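Local coordinates for hypothetical protein DUF871 (Enterococcus faecalis, PDB 2P0O) that is of unknown function but probably acts as a 6-phospho-N-acetylmuramidase, a glycoside hydrolase with a TIM-barrel domain, at residues K63-V68 and R140-H145; G95-Y100 and W144-P149; T158-K163 and P193-H198; W166-G171 and Y215-Y220. All coordinates share one frame; numbering follows the deposited sequence.

The four contacts lie in the TIM-barrel domain. Contacts 1 and 2 have centres about 10 Å apart and share W144 and H145. Contact 1 crosses the barrel interior, and contact 2 continues toward the C-terminal ends of the strands, where TIM-barrel enzymes usually keep their active site. Contact 3 touches both through H145 and N146: N146 O is hydrogen-bonded to T194 OG1 at 2.8 Å, and the rings of H145 and F160 meet. Contacts 3 and 4 both use helix 157-169, and F160 CZ packs on V216 CG2 at 3.8 Å. The sodium ion belongs to contact 4. The side chain of F160 in contact 3 is about 9 Å from the sodium ion.

Contact 1 (K63-V68 and R140-H145); sequences KMKIMV and RLEAWH
M67 and W144 meet inside the barrel. M67 is a selenomethionine. Its CG sits 3.4 Å above the indole plane, offset toward the rim, and is 3.7 Å from W144 CZ2. Its SE lies 5.1 Å from the centroid of the W144 five-membered ring. It is 39° off the ring normal, an oblique Met-aromatic contact. CG of M67 is anti to the backbone N (chi1 165°), and the chain bends at chi2 and chi3. These bends carry CE to E142, where it comes 3.3 Å from OE1. The methyl group thus packs against a carboxylate oxygen.

That oxygen takes a hydrogen bond from its own strand. W144 NE1 donates to E142 OE1 at 3.3 Å, with an N-H...O angle of 148°. OE1 receives it on its anti lone pair. The bond ties the carboxylate to the indole and helps fix the rotation of both. The other oxygen, E142 OE2, faces K65 NZ at 3.9 Å in a long salt bridge. The stronger partner of K65 is D115, which also pairs with R140. K65 therefore lies between two carboxylates and probably eases their repulsion.

Further out, the W144 ring stacks on F175 and meets Y220 edge-to-face. Strands 65-70 and 141-144 are the third and sixth of the eight-stranded parallel barrel. They are not sheet neighbours, so their side chains meet across its interior, with strands 95-98 and 115-119 between them.

Contact 2 (G95-Y100 and W144-P149); sequences GLRMDY and WHNYYP
R97 reaches from strand 95-98 to W144 and N146 and carries the whole contact on its side of the interface. Its CG is anti to the backbone N (chi1 -176°), and the chain runs extended from CG to NE. This full length brings the guanidinium to the loop after strand 141-144. CD passes near the start of the indole, 4.1 Å from W144 CG. NE then lies 3.5 Å from W144 CB, which covers one face of the guanidinium. The guanidinium and indole planes are well tilted against each other, so the two groups are not stacked flat.

At the end of the chain, R97 NH2 donates to N146 OD1 at 3.1 Å. The bond is nearly straight, with an N-H...O angle of 164°. The oxygen lies in the guanidinium plane, while the donor is tilted 27° from the carbonyl plane of the amide. The other nitrogens are also engaged: NH1 forms a salt bridge with D69, and NE donates to L118 O. Three separate partners thus fix how the buried group is turned. Two residues on, D99 OD2 stands 4.2 Å above the opposite guanidinium face, offset toward the rim. It adds a second nearby carboxylate to that of D69.

Strand 95-98 lies between strands 65-70 and 115-119 in the barrel. R97 also packs on M67 of the first and N119 of the second. The contact joins the fourth strand to the loop between strand 141-144 and helix 157-169.

Contact 3 (T158-K163 and P193-H198); sequences TFFNEK and PTLEKH
T194 OG1 is gripped by several groups while its methyl turns to F160. The hydroxyl donates to N146 O and accepts from F177 N, and a weak bond links it to T176 OG1. With OG1 held, the rotation of the T194 side chain is largely fixed. Its CG2 comes to 4.2 Å from F160 CE1, oblique to the ring.

L195 makes the main apolar contact. Both its branches lie against the F160 side chain. CD1 makes a CH-pi contact over the middle of the ring, 4.0 Å from the centroid and 13° off the normal. CD2 lies nearer the root of the ring, 3.8 Å from F160 CB and 3.8 Å from F160 CG. The two side chains cross at about a right angle. F160 has CG anti to the backbone N (chi1 177°), which swings the ring off helix 157-169 and toward the loop.

Apolar residues pack round the pair. L210 of helix 203-212 touches both F160 and L195, and I155 touches F160 and T194. The F160 ring also meets that of H145, with planes at about 40°.

The bonds of T194 OG1 help hold the loop, together with backbone bonds of T194 and E196 to I155. One residue earlier in the helix, T157 OG1 bonds K197 NZ. Between the two segments themselves no hydrogen bond passes, and apolar and CH-pi contacts make the join.

Contact 4 (W166-G171 and Y215-Y220); sequences WLKELG and YVDAVY. With NA (sodium ion), chain C.
K168 and Y215 bring the two backbones closest, with CA atoms 6.7 Å apart, just where helix 157-169 runs out. G171, with phi 88°, closes that helix in a Schellman motif, and its N bonds back to K168 O.

K168 spans the gap with a folded side chain. It bends at chi2 (-74°) and again at chi3 (-75°). Its CG lies at the edge of the Y215 ring, in the ring plane, 3.9 Å from CD1. Beyond this, NZ reaches the D217 carboxylate from the opposite direction. It lies 3.0 Å from OD1 and 3.0 Å from OD2, and each oxygen offers its syn lone pair. The salt bridge is thus two-pronged. D217 OD2 also accepts V174 N from strand 173-178, which holds the carboxylate in position for the lysine.

Between Y215 and D217, V216 turns its carbonyl to the sodium ion, with V216 O at 2.5 Å. M211 O and D213 O are the other protein ligands. The contact thus joins the helix after the sixth barrel strand to the sodium-binding loop that leads into the eighth, a surface link at the outside of a TIM barrel.

Contact 1 (K63-V68 and R140-H145)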
# COMPACT_ATOMS: atom_id res chain seq x y z
N LYS A 63 3.49 0.15 19.50
CA LYS A 63 2.13 -0.42 19.41
C LYS A 63 1.84 -0.93 18.01
O LYS A 63 0.94 -0.46 17.31
CB LYS A 63 1.06 0.55 19.90
CG LYS A 63 1.06 0.78 21.39
CD LYS A 63 0.28 2.02 21.71
CE LYS A 63 0.44 2.45 23.16
NZ LYS A 63 -0.03 3.87 23.29
N MSE A 64 2.65 -1.90 17.62
CA MSE A 64 2.58 -2.47 16.29
C MSE A 64 2.61 -3.97 16.43
O MSE A 64 3.20 -4.52 17.35
CB MSE A 64 3.75 -2.00 15.45
CG MSE A 64 3.78 -0.51 15.22
SE MSE A 64 5.38 -0.02 14.21
CE MSE A 64 4.84 -0.39 12.36
N LYS A 65 1.95 -4.63 15.49
CA LYS A 65 1.89 -6.07 15.48
C LYS A 65 3.09 -6.62 14.73
O LYS A 65 3.74 -5.90 13.96
CB LYS A 65 0.57 -6.49 14.85
CG LYS A 65 -0.61 -6.00 15.70
CD LYS A 65 -1.94 -6.50 15.17
CE LYS A 65 -2.20 -7.92 15.62
NZ LYS A 65 -3.38 -8.48 14.89
N ILE A 66 3.41 -7.89 15.00
CA ILE A 66 4.45 -8.60 14.28
C ILE A 66 3.98 -10.00 13.90
O ILE A 66 3.72 -10.84 14.76
CB ILE A 66 5.76 -8.77 15.08
CG1 ILE A 66 6.34 -7.42 15.54
CG2 ILE A 66 6.79 -9.49 14.24
CD1 ILE A 66 7.61 -7.56 16.42
N MSE A 67 3.88 -10.24 12.60
CA MSE A 67 3.61 -11.56 12.10
C MSE A 67 4.97 -12.11 11.70
O MSE A 67 5.71 -11.47 10.93
CB MSE A 67 2.63 -11.44 10.91
CG MSE A 67 2.49 -12.69 10.00
SE MSE A 67 1.87 -14.24 11.03
CE MSE A 67 0.08 -13.66 11.60
N VAL A 68 5.33 -13.27 12.24
CA VAL A 68 6.59 -13.90 11.89
C VAL A 68 6.37 -15.14 11.00
O VAL A 68 5.74 -16.13 11.42
CB VAL A 68 7.44 -14.32 13.13
CG1 VAL A 68 8.71 -15.04 12.71
CG2 VAL A 68 7.79 -13.11 14.03
N ARG A 140 -8.91 -15.00 14.39
CA ARG A 140 -7.46 -14.83 14.49
C ARG A 140 -6.62 -15.49 13.38
O ARG A 140 -5.41 -15.63 13.50
CB ARG A 140 -7.00 -15.23 15.87
CG ARG A 140 -7.58 -14.24 16.85
CD ARG A 140 -7.04 -14.45 18.14
NE ARG A 140 -5.81 -13.71 18.39
CZ ARG A 140 -5.30 -13.65 19.61
NH1 ARG A 140 -5.94 -14.27 20.58
NH2 ARG A 140 -4.19 -12.99 19.86
N LEU A 141 -7.30 -15.86 12.30
CA LEU A 141 -6.67 -16.53 11.19
C LEU A 141 -6.47 -15.53 10.07
O LEU A 141 -7.43 -14.87 9.66
CB LEU A 141 -7.52 -17.71 10.72
CG LEU A 141 -7.65 -18.90 11.68
CD1 LEU A 141 -8.58 -19.99 11.11
CD2 LEU A 141 -6.29 -19.46 12.11
N GLU A 142 -5.23 -15.40 9.61
CA GLU A 142 -4.90 -14.41 8.58
C GLU A 142 -4.35 -15.13 7.37
O GLU A 142 -3.32 -15.80 7.46
CB GLU A 142 -3.86 -13.41 9.11
CG GLU A 142 -4.34 -12.72 10.38
CD GLU A 142 -3.39 -11.68 10.96
OE1 GLU A 142 -2.24 -11.52 10.48
OE2 GLU A 142 -3.83 -10.99 11.90
N ALA A 143 -5.05 -15.04 6.25
CA ALA A 143 -4.57 -15.68 5.04
C ALA A 143 -3.69 -14.66 4.34
O ALA A 143 -4.20 -13.63 3.89
CB ALA A 143 -5.73 -16.13 4.16
N TRP A 144 -2.39 -14.93 4.30
CA TRP A 144 -1.40 -14.04 3.66
C TRP A 144 -1.02 -14.51 2.27
O TRP A 144 -0.62 -15.68 2.07
CB TRP A 144 -0.10 -13.95 4.46
CG TRP A 144 -0.19 -13.19 5.71
CD1 TRP A 144 -0.86 -13.57 6.84
CD2 TRP A 144 0.40 -11.92 5.99
NE1 TRP A 144 -0.73 -12.61 7.81
CE2 TRP A 144 0.04 -11.58 7.32
CE3 TRP A 144 1.17 -11.02 5.24
CZ2 TRP A 144 0.45 -10.39 7.94
CZ3 TRP A 144 1.58 -9.82 5.85
CH2 TRP A 144 1.21 -9.52 7.18
N HIS A 145 -1.13 -13.61 1.31
CA HIS A 145 -0.59 -13.87 -0.01
C HIS A 145 0.91 -13.80 0.04
O HIS A 145 1.50 -13.26 0.99
CB HIS A 145 -1.10 -12.83 -0.98
CG HIS A 145 -2.52 -13.07 -1.39
ND1 HIS A 145 -2.86 -13.96 -2.38
CD2 HIS A 145 -3.67 -12.52 -0.95
CE1 HIS A 145 -4.18 -13.97 -2.51
NE2 HIS A 145 -4.69 -13.10 -1.66

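Contact 2 (G95-Y100 and W144-P149)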
# COMPACT_ATOMS: atom_id res chain seq x y z
N GLY A 95 1.88 -12.94 16.01
CA GLY A 95 1.43 -13.86 14.99
C GLY A 95 2.53 -14.76 14.47
O GLY A 95 3.69 -14.36 14.39
N LEU A 96 2.15 -15.99 14.16
CA LEU A 96 3.05 -16.91 13.48
C LEU A 96 2.44 -17.48 12.20
O LEU A 96 1.28 -17.86 12.17
CB LEU A 96 3.55 -18.02 14.41
CG LEU A 96 4.45 -17.54 15.55
CD1 LEU A 96 4.49 -18.57 16.69
CD2 LEU A 96 5.85 -17.15 15.05
N ARG A 97 3.24 -17.46 11.15
CA ARG A 97 2.92 -18.11 9.89
C ARG A 97 3.89 -19.27 9.72
O ARG A 97 5.07 -19.08 9.40
CB ARG A 97 3.01 -17.13 8.73
CG ARG A 97 2.58 -17.69 7.35
CD ARG A 97 2.17 -16.51 6.47
NE ARG A 97 1.75 -16.89 5.12
CZ ARG A 97 2.51 -16.80 4.03
NH1 ARG A 97 3.76 -16.36 4.12
NH2 ARG A 97 2.02 -17.15 2.85
N MSE A 98 3.38 -20.47 10.00
CA MSE A 98 4.18 -21.68 9.93
C MSE A 98 3.94 -22.37 8.60
O MSE A 98 2.84 -22.37 8.05
CB MSE A 98 3.83 -22.63 11.07
CG MSE A 98 3.79 -21.99 12.43
SE MSE A 98 5.48 -21.24 13.07
CE MSE A 98 6.66 -22.79 13.06
N ASP A 99 4.98 -22.96 8.07
CA ASP A 99 4.88 -23.45 6.71
C ASP A 99 5.42 -24.84 6.76
O ASP A 99 4.84 -25.77 6.18
CB ASP A 99 5.67 -22.53 5.75
CG ASP A 99 5.68 -21.06 6.23
OD1 ASP A 99 6.47 -20.76 7.17
OD2 ASP A 99 4.87 -20.24 5.71
N TYR A 100 6.49 -25.00 7.52
CA TYR A 100 7.06 -26.31 7.69
C TYR A 100 6.68 -26.80 9.07
O TYR A 100 6.63 -26.01 10.01
CB TYR A 100 8.58 -26.25 7.49
N TRP A 144 -2.39 -14.93 4.30
CA TRP A 144 -1.40 -14.04 3.66
C TRP A 144 -1.02 -14.51 2.27
O TRP A 144 -0.62 -15.68 2.07
CB TRP A 144 -0.10 -13.95 4.46
CG TRP A 144 -0.19 -13.19 5.71
CD1 TRP A 144 -0.86 -13.57 6.84
CD2 TRP A 144 0.40 -11.92 5.99
NE1 TRP A 144 -0.73 -12.61 7.81
CE2 TRP A 144 0.04 -11.58 7.32
CE3 TRP A 144 1.17 -11.02 5.24
CZ2 TRP A 144 0.45 -10.39 7.94
CZ3 TRP A 144 1.58 -9.82 5.85
CH2 TRP A 144 1.21 -9.52 7.18
N HIS A 145 -1.13 -13.61 1.31
CA HIS A 145 -0.59 -13.87 -0.01
C HIS A 145 0.91 -13.80 0.04
O HIS A 145 1.50 -13.26 0.99
CB HIS A 145 -1.10 -12.83 -0.98
CG HIS A 145 -2.52 -13.07 -1.39
ND1 HIS A 145 -2.86 -13.96 -2.38
CD2 HIS A 145 -3.67 -12.52 -0.95
CE1 HIS A 145 -4.18 -13.97 -2.51
NE2 HIS A 145 -4.69 -13.10 -1.66
N ASN A 146 1.54 -14.36 -0.96
CA ASN A 146 2.95 -14.30 -1.11
C ASN A 146 3.36 -13.05 -1.85
O ASN A 146 2.50 -12.31 -2.35
CB ASN A 146 3.39 -15.51 -1.91
CG ASN A 146 3.16 -16.81 -1.16
OD1 ASN A 146 3.26 -16.85 0.06
ND2 ASN A 146 2.91 -17.89 -1.91
N TYR A 147 4.67 -12.81 -1.92
CA TYR A 147 5.23 -11.81 -2.85
C TYR A 147 6.16 -12.45 -3.86
O TYR A 147 6.53 -13.62 -3.72
CB TYR A 147 5.91 -10.64 -2.13
CG TYR A 147 6.93 -11.05 -1.10
CD1 TYR A 147 8.15 -11.60 -1.49
CD2 TYR A 147 6.69 -10.86 0.25
CE1 TYR A 147 9.11 -11.99 -0.55
CE2 TYR A 147 7.64 -11.25 1.21
CZ TYR A 147 8.85 -11.79 0.79
OH TYR A 147 9.80 -12.16 1.70
N TYR A 148 6.52 -11.70 -4.89
CA TYR A 148 7.14 -12.32 -6.06
C TYR A 148 8.33 -11.53 -6.50
O TYR A 148 8.16 -10.56 -7.24
CB TYR A 148 6.09 -12.48 -7.18
CG TYR A 148 4.96 -13.35 -6.72
CD1 TYR A 148 5.04 -14.76 -6.80
CD2 TYR A 148 3.86 -12.81 -6.11
CE1 TYR A 148 4.01 -15.57 -6.31
CE2 TYR A 148 2.83 -13.61 -5.62
CZ TYR A 148 2.92 -14.97 -5.70
OH TYR A 148 1.86 -15.72 -5.22
N PRO A 149 9.55 -11.94 -6.05
CA PRO A 149 10.80 -11.27 -6.46
C PRO A 149 11.06 -11.31 -7.96
O PRO A 149 11.59 -10.34 -8.50
CB PRO A 149 11.91 -12.09 -5.75
CG PRO A 149 11.23 -12.80 -4.61
CD PRO A 149 9.82 -13.11 -5.19

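Contact 3 (T158-K163 and P193-H198)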
# COMPACT_ATOMS: atom_id res chain seq x y z
N THR A 158 -7.84 -11.35 -11.39
CA THR A 158 -8.97 -12.29 -11.44
C THR A 158 -8.82 -13.41 -10.42
O THR A 158 -9.74 -13.67 -9.62
CB THR A 158 -9.12 -12.86 -12.89
OG1 THR A 158 -9.49 -11.81 -13.78
CG2 THR A 158 -10.17 -13.99 -13.00
N PHE A 159 -7.69 -14.11 -10.48
CA PHE A 159 -7.35 -15.18 -9.55
C PHE A 159 -7.33 -14.64 -8.12
O PHE A 159 -7.85 -15.27 -7.21
CB PHE A 159 -5.98 -15.76 -9.90
CG PHE A 159 -5.36 -16.63 -8.81
CD1 PHE A 159 -4.62 -16.05 -7.78
CD2 PHE A 159 -5.51 -18.01 -8.84
CE1 PHE A 159 -4.02 -16.86 -6.77
CE2 PHE A 159 -4.93 -18.82 -7.85
CZ PHE A 159 -4.19 -18.24 -6.81
N PHE A 160 -6.71 -13.48 -7.95
CA PHE A 160 -6.64 -12.80 -6.66
C PHE A 160 -8.04 -12.51 -6.13
O PHE A 160 -8.34 -12.85 -4.98
CB PHE A 160 -5.83 -11.52 -6.88
CG PHE A 160 -5.68 -10.61 -5.66
CD1 PHE A 160 -4.74 -10.89 -4.67
CD2 PHE A 160 -6.40 -9.42 -5.58
CE1 PHE A 160 -4.53 -10.03 -3.60
CE2 PHE A 160 -6.21 -8.54 -4.50
CZ PHE A 160 -5.27 -8.84 -3.51
N ASN A 161 -8.91 -11.92 -6.97
CA ASN A 161 -10.26 -11.57 -6.56
C ASN A 161 -11.05 -12.82 -6.24
O ASN A 161 -11.77 -12.89 -5.25
CB ASN A 161 -10.99 -10.81 -7.67
CG ASN A 161 -10.57 -9.36 -7.74
OD1 ASN A 161 -9.84 -8.86 -6.88
ND2 ASN A 161 -11.06 -8.67 -8.76
N GLU A 162 -10.87 -13.82 -7.10
CA GLU A 162 -11.52 -15.11 -6.95
C GLU A 162 -11.13 -15.76 -5.64
O GLU A 162 -11.99 -16.23 -4.89
CB GLU A 162 -11.11 -16.00 -8.12
CG GLU A 162 -11.91 -17.27 -8.30
CD GLU A 162 -11.51 -18.04 -9.57
OE1 GLU A 162 -10.33 -18.51 -9.69
OE2 GLU A 162 -12.38 -18.18 -10.46
N LYS A 163 -9.83 -15.77 -5.35
CA LYS A 163 -9.30 -16.38 -4.14
C LYS A 163 -9.80 -15.65 -2.90
O LYS A 163 -10.27 -16.28 -1.96
CB LYS A 163 -7.76 -16.38 -4.21
CG LYS A 163 -7.03 -17.11 -3.08
CD LYS A 163 -7.38 -18.59 -2.98
CE LYS A 163 -6.64 -19.44 -3.99
NZ LYS A 163 -7.15 -20.82 -3.88
N PRO A 193 6.07 -7.36 -5.16
CA PRO A 193 4.64 -7.22 -5.20
C PRO A 193 3.97 -8.58 -5.01
O PRO A 193 4.59 -9.62 -5.23
CB PRO A 193 4.40 -6.74 -6.64
CG PRO A 193 5.46 -7.48 -7.43
CD PRO A 193 6.67 -7.53 -6.51
N THR A 194 2.71 -8.57 -4.62
CA THR A 194 1.83 -9.71 -4.82
C THR A 194 1.27 -9.74 -6.25
O THR A 194 1.31 -10.77 -6.89
CB THR A 194 0.67 -9.67 -3.79
OG1 THR A 194 1.20 -9.85 -2.48
CG2 THR A 194 -0.37 -10.73 -4.06
N LEU A 195 0.69 -8.63 -6.72
CA LEU A 195 0.04 -8.60 -8.02
C LEU A 195 1.05 -8.10 -9.02
O LEU A 195 1.71 -7.09 -8.78
CB LEU A 195 -1.17 -7.67 -8.01
CG LEU A 195 -2.41 -8.21 -7.25
CD1 LEU A 195 -3.14 -7.09 -6.57
CD2 LEU A 195 -3.37 -8.95 -8.14
N GLU A 196 1.17 -8.81 -10.13
CA GLU A 196 2.16 -8.42 -11.14
C GLU A 196 1.89 -7.01 -11.70
O GLU A 196 2.82 -6.35 -12.11
CB GLU A 196 2.21 -9.42 -12.29
CG GLU A 196 3.50 -9.31 -13.19
CD GLU A 196 4.80 -9.34 -12.39
OE1 GLU A 196 4.86 -9.95 -11.28
OE2 GLU A 196 5.78 -8.71 -12.85
N LYS A 197 0.62 -6.59 -11.78
CA LYS A 197 0.32 -5.25 -12.29
C LYS A 197 0.93 -4.14 -11.41
O LYS A 197 1.00 -2.99 -11.81
CB LYS A 197 -1.19 -5.04 -12.45
CG LYS A 197 -1.91 -5.00 -11.09
CD LYS A 197 -3.41 -4.61 -11.27
CE LYS A 197 -4.11 -4.73 -9.91
NZ LYS A 197 -5.55 -4.44 -9.99
N HIS A 198 1.38 -4.47 -10.21
CA HIS A 198 2.00 -3.49 -9.36
C HIS A 198 3.51 -3.38 -9.53
O HIS A 198 4.14 -2.55 -8.89
CB HIS A 198 1.65 -3.74 -7.91
CG HIS A 198 0.21 -3.43 -7.60
ND1 HIS A 198 -0.46 -3.97 -6.53
CD2 HIS A 198 -0.68 -2.63 -8.23
CE1 HIS A 198 -1.70 -3.51 -6.51
NE2 HIS A 198 -1.86 -2.71 -7.54

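Contact 4 (W166-G171 and Y215-Y220)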
# COMPACT_ATOMS: atom_id res chain seq x y z
N TRP A 166 -13.53 -16.21 -1.90
CA TRP A 166 -13.56 -17.54 -1.30
C TRP A 166 -13.03 -17.48 0.13
O TRP A 166 -13.73 -17.88 1.06
CB TRP A 166 -12.72 -18.49 -2.15
CG TRP A 166 -12.61 -19.90 -1.63
CD1 TRP A 166 -13.61 -20.85 -1.60
CD2 TRP A 166 -11.43 -20.55 -1.13
NE1 TRP A 166 -13.11 -22.04 -1.10
CE2 TRP A 166 -11.78 -21.88 -0.80
CE3 TRP A 166 -10.11 -20.13 -0.92
CZ2 TRP A 166 -10.86 -22.79 -0.27
CZ3 TRP A 166 -9.19 -21.03 -0.40
CH2 TRP A 166 -9.57 -22.34 -0.08
N LEU A 167 -11.82 -16.96 0.29
CA LEU A 167 -11.21 -16.82 1.62
C LEU A 167 -12.15 -16.12 2.59
O LEU A 167 -12.38 -16.61 3.69
CB LEU A 167 -9.83 -16.13 1.57
CG LEU A 167 -8.70 -16.88 0.85
CD1 LEU A 167 -7.52 -15.97 0.49
CD2 LEU A 167 -8.22 -18.11 1.60
N LYS A 168 -12.70 -14.98 2.18
CA LYS A 168 -13.58 -14.21 3.06
C LYS A 168 -14.89 -14.95 3.34
O LYS A 168 -15.46 -14.83 4.43
CB LYS A 168 -13.88 -12.82 2.46
CG LYS A 168 -12.66 -11.91 2.23
CD LYS A 168 -12.09 -11.34 3.52
CE LYS A 168 -12.97 -10.23 4.06
NZ LYS A 168 -12.76 -10.04 5.52
N GLU A 169 -15.36 -15.70 2.34
CA GLU A 169 -16.57 -16.51 2.46
C GLU A 169 -16.36 -17.60 3.49
O GLU A 169 -17.31 -18.03 4.14
CB GLU A 169 -16.89 -17.16 1.11
CG GLU A 169 -18.32 -17.00 0.64
CD GLU A 169 -18.39 -16.41 -0.77
OE1 GLU A 169 -17.88 -17.05 -1.73
OE2 GLU A 169 -18.95 -15.29 -0.91
N LEU A 170 -15.10 -18.03 3.64
CA LEU A 170 -14.70 -19.02 4.64
C LEU A 170 -14.41 -18.42 6.01
O LEU A 170 -13.96 -19.13 6.90
CB LEU A 170 -13.48 -19.82 4.16
CG LEU A 170 -13.56 -20.74 2.94
CD1 LEU A 170 -12.21 -21.39 2.69
CD2 LEU A 170 -14.64 -21.81 3.07
N GLY A 171 -14.65 -17.11 6.18
CA GLY A 171 -14.44 -16.42 7.46
C GLY A 171 -13.05 -15.84 7.75
O GLY A 171 -12.82 -15.31 8.84
N TYR A 215 -12.60 -7.12 -0.44
CA TYR A 215 -12.12 -8.43 -0.02
C TYR A 215 -10.67 -8.49 0.48
O TYR A 215 -10.13 -9.57 0.68
CB TYR A 215 -12.32 -9.45 -1.14
CG TYR A 215 -13.77 -9.56 -1.53
CD1 TYR A 215 -14.67 -10.23 -0.70
CD2 TYR A 215 -14.24 -8.97 -2.69
CE1 TYR A 215 -16.03 -10.32 -1.03
CE2 TYR A 215 -15.60 -9.05 -3.04
CZ TYR A 215 -16.48 -9.73 -2.21
OH TYR A 215 -17.81 -9.81 -2.56
N VAL A 216 -10.05 -7.32 0.64
CA VAL A 216 -8.69 -7.24 1.20
C VAL A 216 -8.81 -6.56 2.56
O VAL A 216 -9.48 -5.52 2.70
CB VAL A 216 -7.75 -6.42 0.29
CG1 VAL A 216 -6.34 -6.28 0.92
CG2 VAL A 216 -7.68 -7.05 -1.12
N ASP A 217 -8.16 -7.12 3.56
CA ASP A 217 -8.26 -6.52 4.89
C ASP A 217 -7.02 -5.71 5.24
O ASP A 217 -7.11 -4.75 6.02
CB ASP A 217 -8.58 -7.58 5.94
CG ASP A 217 -9.87 -8.30 5.64
OD1 ASP A 217 -10.95 -7.68 5.76
OD2 ASP A 217 -9.83 -9.49 5.27
N ALA A 218 -5.89 -6.06 4.64
CA ALA A 218 -4.62 -5.42 5.00
C ALA A 218 -3.63 -5.38 3.85
O ALA A 218 -3.61 -6.29 3.01
CB ALA A 218 -4.01 -6.10 6.21
N VAL A 219 -2.82 -4.33 3.82
CA VAL A 219 -1.81 -4.18 2.79
C VAL A 219 -0.46 -3.85 3.44
O VAL A 219 -0.37 -2.90 4.23
CB VAL A 219 -2.18 -3.08 1.77
CG1 VAL A 219 -1.14 -3.04 0.65
CG2 VAL A 219 -3.55 -3.35 1.18
N TYR A 220 0.57 -4.64 3.08
CA TYR A 220 1.93 -4.50 3.58
C TYR A 220 2.93 -4.16 2.48
O TYR A 220 2.90 -4.73 1.39
CB TYR A 220 2.38 -5.80 4.26
CG TYR A 220 1.86 -5.94 5.69
CD1 TYR A 220 0.47 -5.91 5.95
CD2 TYR A 220 2.74 -6.10 6.78
CE1 TYR A 220 -0.02 -6.03 7.26
CE2 TYR A 220 2.25 -6.23 8.12
CZ TYR A 220 0.87 -6.19 8.33
OH TYR A 220 0.35 -6.32 9.59
NA NA C . -10.64 -3.49 1.85